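Local coordinates for sugar ABC transporter substrate-binding protein, BlMnBP1 (Bifidobacterium animalis subsp. lactis ATCC 27673, PDB 6I5R), which binds mannobiose and related manno-oligosaccharides, probably delivering them to an ABC transporter for uptake, at residues Thr246-Val251 against Arg423-Ile428; Gly408-Asp413 against Asp430-Lys435; Ala176-Ile181 against Asn253-Glu258. All blocks are in the same frame, centred on the assembly; numbering follows the deposited sequence.

Contact 1: Thr246-Val251 against Arg423-Ile428; sequences TLYDAV and RTIDQI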
ATOM      1  N   THR A 246       4.348  15.149 -10.927  1.00 16.39           N
ATOM      2  CA  THR A 246       5.685  14.795 -10.463  1.00 16.39           C
ATOM      3  C   THR A 246       6.258  13.654 -11.288  1.00 16.39           C
ATOM      4  O   THR A 246       7.400  13.716 -11.759  1.00 16.39           O
ATOM      5  CB  THR A 246       5.642  14.416  -8.987  1.00 16.39           C
ATOM      6  OG1 THR A 246       5.307  15.571  -8.201  1.00 16.39           O
ATOM      7  CG2 THR A 246       6.994  13.868  -8.551  1.00 16.39           C
ATOM      8  N   LEU A 247       5.481  12.587 -11.459  1.00 16.39           N
ATOM      9  CA  LEU A 247       5.959  11.474 -12.272  1.00 16.39           C
ATOM     10  C   LEU A 247       6.152  11.915 -13.717  1.00 17.35           C
ATOM     11  O   LEU A 247       7.182  11.626 -14.335  1.00 16.39           O
ATOM     12  CB  LEU A 247       4.985  10.303 -12.209  1.00 16.39           C
ATOM     13  CG  LEU A 247       5.320   9.150 -13.137  1.00 19.01           C
ATOM     14  CD1 LEU A 247       6.625   8.505 -12.804  1.00 16.39           C
ATOM     15  CD2 LEU A 247       4.192   8.113 -13.034  1.00 16.39           C
ATOM     16  N   TYR A 248       5.150  12.603 -14.273  1.00 16.39           N
ATOM     17  CA  TYR A 248       5.226  13.066 -15.655  1.00 16.39           C
ATOM     18  C   TYR A 248       6.499  13.879 -15.883  1.00 16.39           C
ATOM     19  O   TYR A 248       7.255  13.626 -16.822  1.00 16.39           O
ATOM     20  CB  TYR A 248       3.992  13.912 -16.015  1.00 16.39           C
ATOM     21  CG  TYR A 248       3.964  14.349 -17.464  1.00 16.39           C
ATOM     22  CD1 TYR A 248       4.754  15.401 -17.908  1.00 17.68           C
ATOM     23  CD2 TYR A 248       3.182  13.689 -18.400  1.00 16.39           C
ATOM     24  CE1 TYR A 248       4.782  15.771 -19.222  1.00 16.39           C
ATOM     25  CE2 TYR A 248       3.172  14.083 -19.732  1.00 16.39           C
ATOM     26  CZ  TYR A 248       3.994  15.125 -20.135  1.00 20.77           C
ATOM     27  OH  TYR A 248       4.030  15.537 -21.446  1.00 16.39           O
ATOM     28  N   ASP A 249       6.741  14.858 -15.021  1.00 16.39           N
ATOM     29  CA  ASP A 249       7.874  15.759 -15.237  1.00 16.49           C
ATOM     30  C   ASP A 249       9.194  15.030 -15.095  1.00 16.39           C
ATOM     31  O   ASP A 249      10.148  15.310 -15.828  1.00 16.39           O
ATOM     32  CB  ASP A 249       7.829  16.917 -14.235  1.00 16.39           C
ATOM     33  CG  ASP A 249       6.801  17.956 -14.594  1.00 18.17           C
ATOM     34  OD1 ASP A 249       6.259  17.905 -15.722  1.00 16.39           O
ATOM     35  OD2 ASP A 249       6.524  18.807 -13.724  1.00 16.39           O
ATOM     36  N   ALA A 250       9.293  14.133 -14.120  1.00 16.39           N
ATOM     37  CA  ALA A 250      10.539  13.402 -13.921  1.00 16.39           C
ATOM     38  C   ALA A 250      10.909  12.608 -15.165  1.00 20.49           C
ATOM     39  O   ALA A 250      12.088  12.519 -15.526  1.00 16.39           O
ATOM     40  CB  ALA A 250      10.407  12.468 -12.720  1.00 16.39           C
ATOM     41  N   VAL A 251       9.913  12.005 -15.828  1.00 16.39           N
ATOM     42  CA  VAL A 251      10.171  11.260 -17.061  1.00 16.39           C
ATOM     43  C   VAL A 251      10.467  12.212 -18.217  1.00 18.81           C
ATOM     44  O   VAL A 251      11.388  11.990 -19.014  1.00 16.39           O
ATOM     45  CB  VAL A 251       8.970  10.355 -17.390  1.00 18.78           C
ATOM     46  CG1 VAL A 251       9.172   9.629 -18.723  1.00 17.33           C
ATOM     47  CG2 VAL A 251       8.743   9.349 -16.252  1.00 16.39           C
ATOM     48  N   ARG A 423       1.298  13.666 -25.197  1.00 17.45           N
ATOM     49  CA  ARG A 423       0.282  14.391 -24.457  1.00 19.85           C
ATOM     50  C   ARG A 423       0.960  15.111 -23.313  1.00 16.39           C
ATOM     51  O   ARG A 423       1.948  14.612 -22.773  1.00 16.39           O
ATOM     52  CB  ARG A 423      -0.788  13.491 -23.833  1.00 18.71           C
ATOM     53  CG  ARG A 423      -1.796  12.922 -24.785  1.00 25.07           C
ATOM     54  CD  ARG A 423      -3.062  12.483 -24.057  1.00 19.62           C
ATOM     55  NE  ARG A 423      -2.900  11.252 -23.286  1.00 16.39           N
ATOM     56  CZ  ARG A 423      -3.893  10.712 -22.589  1.00 19.18           C
ATOM     57  NH1 ARG A 423      -5.068  11.309 -22.573  1.00 16.39           N
ATOM     58  NH2 ARG A 423      -3.712   9.593 -21.904  1.00 16.39           N
ATOM     59  N   THR A 424       0.388  16.241 -22.911  1.00 16.39           N
ATOM     60  CA  THR A 424       0.798  16.937 -21.694  1.00 16.39           C
ATOM     61  C   THR A 424       0.108  16.325 -20.473  1.00 21.87           C
ATOM     62  O   THR A 424      -0.892  15.613 -20.588  1.00 16.39           O
ATOM     63  CB  THR A 424       0.439  18.420 -21.743  1.00 21.78           C
ATOM     64  OG1 THR A 424      -0.988  18.559 -21.737  1.00 16.53           O
ATOM     65  CG2 THR A 424       1.061  19.093 -22.971  1.00 19.64           C
ATOM     66  N   ILE A 425       0.628  16.635 -19.281  1.00 16.39           N
ATOM     67  CA  ILE A 425      -0.048  16.116 -18.096  1.00 19.85           C
ATOM     68  C   ILE A 425      -1.460  16.680 -18.020  1.00 18.28           C
ATOM     69  O   ILE A 425      -2.389  15.994 -17.572  1.00 16.39           O
ATOM     70  CB  ILE A 425       0.759  16.406 -16.818  1.00 18.65           C
ATOM     71  CG1 ILE A 425       0.138  15.671 -15.623  1.00 17.47           C
ATOM     72  CG2 ILE A 425       0.785  17.906 -16.498  1.00 18.56           C
ATOM     73  CD1 ILE A 425       0.092  14.154 -15.754  1.00 18.40           C
ATOM     74  N   ASP A 426      -1.656  17.916 -18.487  1.00 16.39           N
ATOM     75  CA  ASP A 426      -2.985  18.507 -18.451  1.00 17.63           C
ATOM     76  C   ASP A 426      -3.962  17.661 -19.245  1.00 18.32           C
ATOM     77  O   ASP A 426      -5.104  17.430 -18.827  1.00 16.39           O
ATOM     78  CB  ASP A 426      -2.971  19.915 -19.044  1.00 19.40           C
ATOM     79  CG  ASP A 426      -2.386  20.945 -18.117  1.00 27.13           C
ATOM     80  OD1 ASP A 426      -2.194  20.657 -16.934  1.00 22.54           O
ATOM     81  OD2 ASP A 426      -2.142  22.082 -18.611  1.00 32.42           O
ATOM     82  N   GLN A 427      -3.536  17.244 -20.436  1.00 16.39           N
ATOM     83  CA  GLN A 427      -4.388  16.478 -21.319  1.00 16.39           C
ATOM     84  C   GLN A 427      -4.706  15.118 -20.727  1.00 20.17           C
ATOM     85  O   GLN A 427      -5.837  14.639 -20.842  1.00 16.39           O
ATOM     86  CB  GLN A 427      -3.706  16.333 -22.666  1.00 17.53           C
ATOM     87  CG  GLN A 427      -3.621  17.620 -23.442  1.00 19.81           C
ATOM     88  CD  GLN A 427      -2.888  17.419 -24.759  1.00 21.55           C
ATOM     89  OE1 GLN A 427      -1.708  17.103 -24.788  1.00 16.39           O
ATOM     90  NE2 GLN A 427      -3.625  17.506 -25.853  1.00 29.92           N
ATOM     91  N   ILE A 428      -3.722  14.482 -20.098  1.00 16.39           N
ATOM     92  CA  ILE A 428      -3.982  13.205 -19.449  1.00 16.71           C
ATOM     93  C   ILE A 428      -4.966  13.393 -18.308  1.00 16.42           C
ATOM     94  O   ILE A 428      -5.929  12.632 -18.173  1.00 16.39           O
ATOM     95  CB  ILE A 428      -2.670  12.564 -18.958  1.00 16.39           C
ATOM     96  CG1 ILE A 428      -1.717  12.295 -20.104  1.00 16.39           C
ATOM     97  CG2 ILE A 428      -2.986  11.259 -18.250  1.00 16.39           C
ATOM     98  CD1 ILE A 428      -0.264  12.033 -19.659  1.00 17.92           C
TER

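Contact 2: Gly408-Asp413 against Asp430-Lys435; sequences GKKIQD and DEWNQK. With ZN (zinc ion), chain E.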
ATOM      1  N   GLY A 408      -2.576   0.164 -12.218  1.00 16.39           N
ATOM      2  CA  GLY A 408      -1.305   0.767 -12.550  1.00 16.39           C
ATOM      3  C   GLY A 408      -1.133   1.017 -14.031  1.00 22.57           C
ATOM      4  O   GLY A 408      -0.145   1.611 -14.447  1.00 16.39           O
ATOM      5  N   LYS A 409      -2.090   0.596 -14.855  1.00 16.39           N
ATOM      6  CA  LYS A 409      -1.948   0.769 -16.294  1.00 16.39           C
ATOM      7  C   LYS A 409      -2.067   2.243 -16.675  1.00 16.74           C
ATOM      8  O   LYS A 409      -1.356   2.723 -17.565  1.00 16.39           O
ATOM      9  CB  LYS A 409      -2.993  -0.077 -17.040  1.00 19.61           C
ATOM     10  CG  LYS A 409      -2.602  -1.544 -17.357  1.00 24.36           C
ATOM     11  CD  LYS A 409      -2.589  -2.368 -16.123  1.00 26.52           C
ATOM     12  CE  LYS A 409      -2.832  -3.850 -16.388  1.00 22.75           C
ATOM     13  NZ  LYS A 409      -1.607  -4.544 -16.862  1.00 27.27           N
ATOM     14  N   LYS A 410      -2.941   2.981 -16.004  1.00 16.39           N
ATOM     15  CA  LYS A 410      -3.091   4.398 -16.323  1.00 18.24           C
ATOM     16  C   LYS A 410      -1.825   5.179 -15.973  1.00 16.39           C
ATOM     17  O   LYS A 410      -1.528   6.209 -16.581  1.00 16.39           O
ATOM     18  CB  LYS A 410      -4.299   4.971 -15.585  1.00 16.74           C
ATOM     19  CG  LYS A 410      -4.161   4.974 -14.053  1.00 16.39           C
ATOM     20  CD  LYS A 410      -5.315   5.716 -13.376  1.00 16.39           C
ATOM     21  CE  LYS A 410      -5.152   5.813 -11.869  1.00 17.08           C
ATOM     22  NZ  LYS A 410      -5.218   4.517 -11.156  1.00 16.39           N
ATOM     23  N   ILE A 411      -1.084   4.710 -14.977  1.00 16.39           N
ATOM     24  CA  ILE A 411       0.154   5.364 -14.578  1.00 16.39           C
ATOM     25  C   ILE A 411       1.259   5.031 -15.570  1.00 16.39           C
ATOM     26  O   ILE A 411       2.118   5.863 -15.869  1.00 16.39           O
ATOM     27  CB  ILE A 411       0.546   4.919 -13.152  1.00 16.39           C
ATOM     28  CG1 ILE A 411      -0.608   5.088 -12.191  1.00 19.92           C
ATOM     29  CG2 ILE A 411       1.782   5.666 -12.633  1.00 16.39           C
ATOM     30  CD1 ILE A 411      -1.107   6.498 -12.051  1.00 16.39           C
ATOM     31  N   GLN A 412       1.266   3.796 -16.073  1.00 16.39           N
ATOM     32  CA  GLN A 412       2.163   3.451 -17.163  1.00 19.11           C
ATOM     33  C   GLN A 412       1.929   4.380 -18.350  1.00 16.95           C
ATOM     34  O   GLN A 412       2.883   4.815 -18.997  1.00 20.16           O
ATOM     35  CB  GLN A 412       1.987   1.974 -17.539  1.00 16.39           C
ATOM     36  CG  GLN A 412       2.575   1.044 -16.484  1.00 16.39           C
ATOM     37  CD  GLN A 412       2.272  -0.430 -16.702  1.00 21.49           C
ATOM     38  OE1 GLN A 412       1.275  -0.785 -17.333  1.00 16.39           O
ATOM     39  NE2 GLN A 412       3.139  -1.295 -16.162  1.00 16.39           N
ATOM     40  N   ASP A 413       0.666   4.748 -18.602  1.00 16.39           N
ATOM     41  CA  ASP A 413       0.363   5.647 -19.706  1.00 16.39           C
ATOM     42  C   ASP A 413       0.970   7.021 -19.468  1.00 16.39           C
ATOM     43  O   ASP A 413       1.471   7.655 -20.401  1.00 16.39           O
ATOM     44  CB  ASP A 413      -1.150   5.753 -19.901  1.00 16.39           C
ATOM     45  CG  ASP A 413      -1.522   6.490 -21.172  1.00 21.89           C
ATOM     46  OD1 ASP A 413      -0.926   6.153 -22.207  1.00 16.39           O
ATOM     47  OD2 ASP A 413      -2.436   7.367 -21.123  1.00 20.45           O
ATOM     48  N   ASP A 430      -7.158  15.716 -17.950  1.00 16.39           N
ATOM     49  CA  ASP A 430      -8.461  16.030 -18.518  1.00 16.39           C
ATOM     50  C   ASP A 430      -9.187  14.770 -18.962  1.00 17.17           C
ATOM     51  O   ASP A 430     -10.393  14.646 -18.734  1.00 16.39           O
ATOM     52  CB  ASP A 430      -8.319  17.004 -19.696  1.00 16.39           C
ATOM     53  CG  ASP A 430      -9.656  17.448 -20.248  1.00 23.40           C
ATOM     54  OD1 ASP A 430     -10.533  17.874 -19.455  1.00 23.41           O
ATOM     55  OD2 ASP A 430      -9.811  17.388 -21.476  1.00 17.15           O
ATOM     56  N   GLU A 431      -8.480  13.826 -19.594  1.00 16.39           N
ATOM     57  CA  GLU A 431      -9.117  12.553 -19.951  1.00 16.39           C
ATOM     58  C   GLU A 431      -9.677  11.857 -18.716  1.00 16.39           C
ATOM     59  O   GLU A 431     -10.830  11.410 -18.706  1.00 16.39           O
ATOM     60  CB  GLU A 431      -8.139  11.625 -20.677  1.00 17.21           C
ATOM     61  CG  GLU A 431      -8.836  10.401 -21.300  1.00 23.41           C
ATOM     62  CD  GLU A 431      -7.899   9.248 -21.646  1.00 19.27           C
ATOM     63  OE1 GLU A 431      -6.665   9.277 -21.398  1.00 17.93           O
ATOM     64  OE2 GLU A 431      -8.409   8.257 -22.200  1.00 16.39           O
ATOM     65  N   TRP A 432      -8.871  11.738 -17.662  1.00 16.46           N
ATOM     66  CA  TRP A 432      -9.372  11.108 -16.446  1.00 16.39           C
ATOM     67  C   TRP A 432     -10.561  11.873 -15.862  1.00 16.39           C
ATOM     68  O   TRP A 432     -11.519  11.267 -15.389  1.00 16.39           O
ATOM     69  CB  TRP A 432      -8.266  10.999 -15.393  1.00 16.39           C
ATOM     70  CG  TRP A 432      -7.041  10.211 -15.741  1.00 16.39           C
ATOM     71  CD1 TRP A 432      -6.659   9.740 -16.965  1.00 16.39           C
ATOM     72  CD2 TRP A 432      -6.013   9.803 -14.819  1.00 16.39           C
ATOM     73  NE1 TRP A 432      -5.463   9.073 -16.853  1.00 16.39           N
ATOM     74  CE2 TRP A 432      -5.040   9.106 -15.554  1.00 16.71           C
ATOM     75  CE3 TRP A 432      -5.821   9.983 -13.442  1.00 20.08           C
ATOM     76  CZ2 TRP A 432      -3.897   8.583 -14.963  1.00 16.39           C
ATOM     77  CZ3 TRP A 432      -4.696   9.466 -12.856  1.00 17.88           C
ATOM     78  CH2 TRP A 432      -3.745   8.773 -13.609  1.00 16.39           C
ATOM     79  N   ASN A 433     -10.490  13.206 -15.824  1.00 16.95           N
ATOM     80  CA  ASN A 433     -11.572  13.976 -15.222  1.00 16.39           C
ATOM     81  C   ASN A 433     -12.906  13.701 -15.907  1.00 16.39           C
ATOM     82  O   ASN A 433     -13.949  13.656 -15.251  1.00 16.39           O
ATOM     83  CB  ASN A 433     -11.255  15.473 -15.276  1.00 20.96           C
ATOM     84  CG  ASN A 433     -10.342  15.903 -14.158  1.00 19.33           C
ATOM     85  OD1 ASN A 433     -10.382  15.337 -13.068  1.00 16.39           O
ATOM     86  ND2 ASN A 433      -9.520  16.916 -14.411  1.00 17.44           N
ATOM     87  N   GLN A 434     -12.906  13.569 -17.239  1.00 16.45           N
ATOM     88  CA  GLN A 434     -14.170  13.393 -17.954  1.00 18.77           C
ATOM     89  C   GLN A 434     -14.792  12.030 -17.640  1.00 18.59           C
ATOM     90  O   GLN A 434     -16.016  11.919 -17.441  1.00 16.39           O
ATOM     91  CB  GLN A 434     -13.921  13.611 -19.459  1.00 20.66           C
ATOM     92  CG  GLN A 434     -13.666  15.086 -19.771  1.00 24.08           C
ATOM     93  CD  GLN A 434     -12.844  15.386 -21.025  1.00 29.53           C
ATOM     94  OE1 GLN A 434     -12.372  14.483 -21.728  1.00 34.96           O
ATOM     95  NE2 GLN A 434     -12.665  16.677 -21.296  1.00 31.74           N
ATOM     96  N   LYS A 435     -13.960  10.997 -17.511  1.00 16.39           N
ATOM     97  CA  LYS A 435     -14.456   9.683 -17.124  1.00 16.39           C
ATOM     98  C   LYS A 435     -14.915   9.683 -15.676  1.00 20.36           C
ATOM     99  O   LYS A 435     -15.953   9.095 -15.346  1.00 16.39           O
ATOM    100  CB  LYS A 435     -13.384   8.615 -17.337  1.00 21.93           C
ATOM    101  CG  LYS A 435     -13.087   8.370 -18.827  1.00 21.34           C
ATOM    102  CD  LYS A 435     -12.040   7.307 -19.101  1.00 17.43           C
ATOM    103  CE  LYS A 435     -11.788   7.187 -20.611  1.00 20.96           C
ATOM    104  NZ  LYS A 435     -10.627   6.290 -20.922  1.00 21.96           N
TER
HETATM  105 ZN    ZN E 505      -7.197   6.727 -21.869  1.00 20.09          ZN
HETATM  106  O   HOH W   1      -4.210   7.667 -19.251  1.00 27.96           O
HETATM  107  O   HOH W   2      -8.379   5.101 -22.447  1.00 20.06           O

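Contact 3: Ala176-Ile181 against Asn253-Glu258; sequences ADLKLI and NGYTEE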
ATOM      1  N   ALA A 176      14.219  20.032  -9.085  1.00 16.39           N
ATOM      2  CA  ALA A 176      15.536  20.656  -8.974  1.00 16.68           C
ATOM      3  C   ALA A 176      16.549  19.673  -8.411  1.00 19.91           C
ATOM      4  O   ALA A 176      17.694  19.609  -8.879  1.00 16.39           O
ATOM      5  CB  ALA A 176      15.441  21.902  -8.084  1.00 18.00           C
ATOM      6  N   ASP A 177      16.132  18.866  -7.425  1.00 16.39           N
ATOM      7  CA  ASP A 177      17.032  17.862  -6.851  1.00 19.62           C
ATOM      8  C   ASP A 177      17.313  16.731  -7.836  1.00 19.02           C
ATOM      9  O   ASP A 177      18.445  16.235  -7.913  1.00 16.39           O
ATOM     10  CB  ASP A 177      16.462  17.292  -5.554  1.00 16.39           C
ATOM     11  CG  ASP A 177      16.425  18.328  -4.428  1.00 17.90           C
ATOM     12  OD1 ASP A 177      17.156  19.317  -4.536  1.00 17.44           O
ATOM     13  OD2 ASP A 177      15.692  18.148  -3.445  1.00 18.05           O
ATOM     14  N   LEU A 178      16.295  16.273  -8.570  1.00 16.39           N
ATOM     15  CA  LEU A 178      16.540  15.248  -9.574  1.00 16.39           C
ATOM     16  C   LEU A 178      17.563  15.722 -10.604  1.00 16.39           C
ATOM     17  O   LEU A 178      18.447  14.966 -11.010  1.00 16.39           O
ATOM     18  CB  LEU A 178      15.236  14.863 -10.273  1.00 16.39           C
ATOM     19  CG  LEU A 178      14.180  14.225  -9.349  1.00 16.39           C
ATOM     20  CD1 LEU A 178      12.917  13.876 -10.136  1.00 18.56           C
ATOM     21  CD2 LEU A 178      14.768  13.011  -8.668  1.00 16.39           C
ATOM     22  N   LYS A 179      17.487  16.987 -10.999  1.00 16.39           N
ATOM     23  CA  LYS A 179      18.440  17.526 -11.961  1.00 16.39           C
ATOM     24  C   LYS A 179      19.864  17.544 -11.396  1.00 16.39           C
ATOM     25  O   LYS A 179      20.812  17.183 -12.095  1.00 16.39           O
ATOM     26  CB  LYS A 179      17.962  18.924 -12.374  1.00 16.39           C
ATOM     27  CG  LYS A 179      18.837  19.636 -13.400  1.00 20.24           C
ATOM     28  CD  LYS A 179      18.359  21.056 -13.649  1.00 22.03           C
ATOM     29  CE  LYS A 179      19.034  21.662 -14.882  1.00 23.82           C
ATOM     30  NZ  LYS A 179      20.216  22.474 -14.544  1.00 25.21           N
ATOM     31  N   LEU A 180      20.025  17.920 -10.124  1.00 16.39           N
ATOM     32  CA  LEU A 180      21.344  17.863  -9.506  1.00 18.92           C
ATOM     33  C   LEU A 180      21.891  16.442  -9.498  1.00 21.75           C
ATOM     34  O   LEU A 180      23.085  16.225  -9.750  1.00 16.39           O
ATOM     35  CB  LEU A 180      21.293  18.412  -8.071  1.00 16.39           C
ATOM     36  CG  LEU A 180      21.065  19.924  -7.889  1.00 16.39           C
ATOM     37  CD1 LEU A 180      21.042  20.312  -6.412  1.00 18.91           C
ATOM     38  CD2 LEU A 180      22.165  20.672  -8.620  1.00 18.10           C
ATOM     39  N   ILE A 181      21.038  15.465  -9.155  1.00 16.39           N
ATOM     40  CA  ILE A 181      21.457  14.068  -9.155  1.00 16.39           C
ATOM     41  C   ILE A 181      21.895  13.662 -10.552  1.00 16.39           C
ATOM     42  O   ILE A 181      22.909  12.976 -10.736  1.00 16.39           O
ATOM     43  CB  ILE A 181      20.304  13.180  -8.621  1.00 17.10           C
ATOM     44  CG1 ILE A 181      20.069  13.456  -7.122  1.00 16.39           C
ATOM     45  CG2 ILE A 181      20.583  11.726  -8.921  1.00 16.39           C
ATOM     46  CD1 ILE A 181      18.669  13.103  -6.609  1.00 18.57           C
ATOM     47  N   ASN A 253      11.589  15.236 -18.195  1.00 18.13           N
ATOM     48  CA  ASN A 253      12.859  15.922 -17.956  1.00 17.69           C
ATOM     49  C   ASN A 253      14.067  15.013 -18.146  1.00 21.43           C
ATOM     50  O   ASN A 253      15.210  15.496 -18.064  1.00 16.74           O
ATOM     51  CB  ASN A 253      12.874  16.509 -16.535  1.00 24.52           C
ATOM     52  CG  ASN A 253      11.971  17.742 -16.386  1.00 23.40           C
ATOM     53  OD1 ASN A 253      11.688  18.420 -17.367  1.00 30.24           O
ATOM     54  ND2 ASN A 253      11.492  18.010 -15.152  1.00 25.05           N
ATOM     55  N   GLY A 254      13.848  13.732 -18.416  1.00 16.39           N
ATOM     56  CA  GLY A 254      14.943  12.798 -18.579  1.00 18.46           C
ATOM     57  C   GLY A 254      15.608  12.416 -17.282  1.00 20.32           C
ATOM     58  O   GLY A 254      16.811  12.131 -17.268  1.00 16.39           O
ATOM     59  N   TYR A 255      14.860  12.428 -16.180  1.00 16.39           N
ATOM     60  CA  TYR A 255      15.403  12.105 -14.870  1.00 16.39           C
ATOM     61  C   TYR A 255      15.048  10.693 -14.413  1.00 18.18           C
ATOM     62  O   TYR A 255      15.193  10.400 -13.221  1.00 16.39           O
ATOM     63  CB  TYR A 255      14.899  13.080 -13.806  1.00 16.39           C
ATOM     64  CG  TYR A 255      15.199  14.538 -14.061  1.00 17.84           C
ATOM     65  CD1 TYR A 255      16.267  14.922 -14.849  1.00 16.39           C
ATOM     66  CD2 TYR A 255      14.397  15.529 -13.525  1.00 19.56           C
ATOM     67  CE1 TYR A 255      16.529  16.254 -15.111  1.00 17.18           C
ATOM     68  CE2 TYR A 255      14.664  16.863 -13.766  1.00 20.62           C
ATOM     69  CZ  TYR A 255      15.737  17.217 -14.573  1.00 19.37           C
ATOM     70  OH  TYR A 255      16.044  18.535 -14.869  1.00 16.46           O
ATOM     71  N   THR A 256      14.541   9.839 -15.303  1.00 16.39           N
ATOM     72  CA  THR A 256      14.247   8.439 -14.972  1.00 18.68           C
ATOM     73  C   THR A 256      15.131   7.522 -15.819  1.00 21.09           C
ATOM     74  O   THR A 256      15.973   7.974 -16.606  1.00 16.39           O
ATOM     75  CB  THR A 256      12.758   8.110 -15.167  1.00 16.39           C
ATOM     76  OG1 THR A 256      12.385   8.328 -16.532  1.00 16.39           O
ATOM     77  CG2 THR A 256      11.928   8.979 -14.285  1.00 16.39           C
ATOM     78  N   GLU A 257      14.941   6.219 -15.634  1.00 16.39           N
ATOM     79  CA  GLU A 257      15.786   5.243 -16.309  1.00 17.87           C
ATOM     80  C   GLU A 257      15.669   5.396 -17.817  1.00 17.50           C
ATOM     81  O   GLU A 257      14.663   5.879 -18.348  1.00 16.39           O
ATOM     82  CB  GLU A 257      15.423   3.810 -15.895  1.00 16.39           C
ATOM     83  CG  GLU A 257      14.046   3.313 -16.340  1.00 18.19           C
ATOM     84  CD  GLU A 257      12.886   3.890 -15.532  1.00 16.73           C
ATOM     85  OE1 GLU A 257      13.128   4.372 -14.403  1.00 16.39           O
ATOM     86  OE2 GLU A 257      11.737   3.859 -16.048  1.00 16.39           O
ATOM     87  N   GLU A 258      16.739   4.985 -18.501  1.00 17.77           N
ATOM     88  CA  GLU A 258      16.797   5.139 -19.951  1.00 18.18           C
ATOM     89  C   GLU A 258      15.625   4.425 -20.617  1.00 20.88           C
ATOM     90  O   GLU A 258      15.033   4.930 -21.581  1.00 18.21           O
ATOM     91  CB  GLU A 258      18.134   4.605 -20.501  1.00 24.25           C
ATOM     92  CG  GLU A 258      18.078   4.407 -22.039  1.00 30.02           C
ATOM     93  CD  GLU A 258      19.303   5.008 -22.781  1.00 22.69           C
ATOM     94  OE1 GLU A 258      20.393   5.230 -22.148  1.00 32.87           O
ATOM     95  OE2 GLU A 258      19.201   5.243 -24.015  1.00 27.75           O
TER

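Contact 1: Thr246-Val251 against Arg423-Ile428
The start of helix 425-443, closed by a capping box, is met by one aromatic residue of helix 239-252: Tyr248 reaches over to Arg423, Ile425 and Ile428. Its CG stands opposite the backbone N (chi1 -176°), which carries the ring off helix 239-252 and across the first residues of the other. At the far end Tyr248 OH donates to Arg423 O over 2.6 Å, approaching 18° out of the carbonyl plane. The hydroxyl thus ties down the last residue before the cap. Ile425 lies over one ring face. Its CB forms a CH-pi contact 4.1 Å from the Tyr248 ring centroid, 22° off the normal, while its backbone N sits nearer the rim of the same face. Ile428 CD1 comes to the ring edge instead, 4.0 Å from Tyr248 CE2. The tyrosine is therefore held by a hydrogen bond at its hydroxyl, by Ile425 on a face and by Ile428 at an edge. The guanidinium of Arg423 turns away, bridging Asp413, Asp417 and Glu431, with Ile428 CG1 3.4 Å above one of its faces. Inside the cap the bonds are reciprocal: Thr424 N gives to Gln427 OE1 at 2.9 Å, and Gln427 N returns a bond to Thr424 OG1 at 3.1 Å. This exchange between the N-cap residue and the third residue beyond it is the classic capping box of an alpha-helix N-terminus.

Contact 2: Gly408-Asp413 against Asp430-Lys435
Along these segments helices 409-420 and 425-443 come no nearer in backbone than 9.2 Å, between the CA atoms of Lys410 and Trp432. This is helix-helix packing near the C-terminus of the chain, and the indole of Trp432 bridges the gap. Lys410 lays its methylene chain over one face of the six-membered ring, crossing the tryptophan side chain at about a right angle: CD makes a CH-pi contact 3.7 Å from the centroid, 22° off the normal. Beyond CG the chain is extended up to a bend at chi4 (-66°), past which the ammonium forms a salt bridge with Asp204 and hydrogen bonds to Leu401 O and Asn407 O. Thus the aliphatic part of the lysine does the packing while its charge is satisfied beyond the ring. Ile411 takes the indole edge, CD1 lying 3.8 Å from Trp432 CH2. Other aromatic rings, Tyr244 and Phe229, meet the same indole edge-to-face. The polar side of the indole is served by water 1, which lies in the ring plane and accepts from Trp432 NE1. That water donates to Asp413 OD2 at 2.6 Å and so ties the two helices together. Beside the indole, Glu431 and Lys435, one turn apart, form a salt bridge, with NZ 3.2 Å from OE2 and above the carboxylate plane. The same Glu431 OE2 binds a zinc ion at 2.0 Å, and water 2 is a further ligand at 2.1 Å from the metal.

Contact 3: Ala176-Ile181 against Asn253-Glu258
Van der Waals packing carries this contact, and nearly all of it falls on the ring of Tyr255, which lies against the side of helix 171-184 where Leu178 and Lys179 sit. Leu178 presents its CB to the ring, 3.4 Å from Tyr255 CD2, and its CD1 is 4.1 Å from that same CD2. Lys179 meets the phenol end: its CB is 3.2 Å from Tyr255 OH and its CG 3.3 Å from that same oxygen, so the hydroxyl rests against the methylenes at the root of the lysine. With chi1 at -179° the lysine chain points away from its own N and runs on past the oxygen, and its ammonium makes a long, weak ion pair with Glu183.

The flat face of the tyrosine also touches helix backbone. Leu178 C lies 4.2 Å above the ring plane over its centre, and Lys179 N sits over the same face toward the rim. From the opposite face comes Asn253 CB, 3.3 Å above the plane and likewise offset, so the ring lies between the helix and Asn253.

The ring follows a Schellman motif at the end of helix 239-252. Gly254, with a phi of 74°, is the first residue to leave the helix, a turn consistent with the direction of Tyr255 toward helix 171-184.

Polar links lie at the margins of the packing. Asn253 ND2 bonds to Gln175 OE1, giving the turn a second hold on the same helix. The backbone of Tyr255 is hydrogen-bonded to Leu190, in strand 188-190, whose Pro189 touches both Leu178 and the tyrosine ring. Asp177, facing away from the loop, uses OD1 as a zinc ligand.

Helix 239-252 runs through the set: it supplies one side of contact 1, its Leu247 packs on Ile411 of contact 2, and its C-terminal turn leads into the loop of contact 3. The centres of contacts 1 and 3 are about 14 Å apart; between them Ala250 O probably accepts from Tyr255 N, and Ala250 CB packs on Leu178. Contacts 1 and 2 share helix 425-443, with centres about 11 Å apart, and salt bridges of Arg423 join them. Contacts 2 and 3 do not touch. Along the chain contact 3 closes before contact 2 opens, while contact 1 interleaves with both. Sequence-distant helices are thus knitted into one side of this solute-binding protein, well away from the chain's centre.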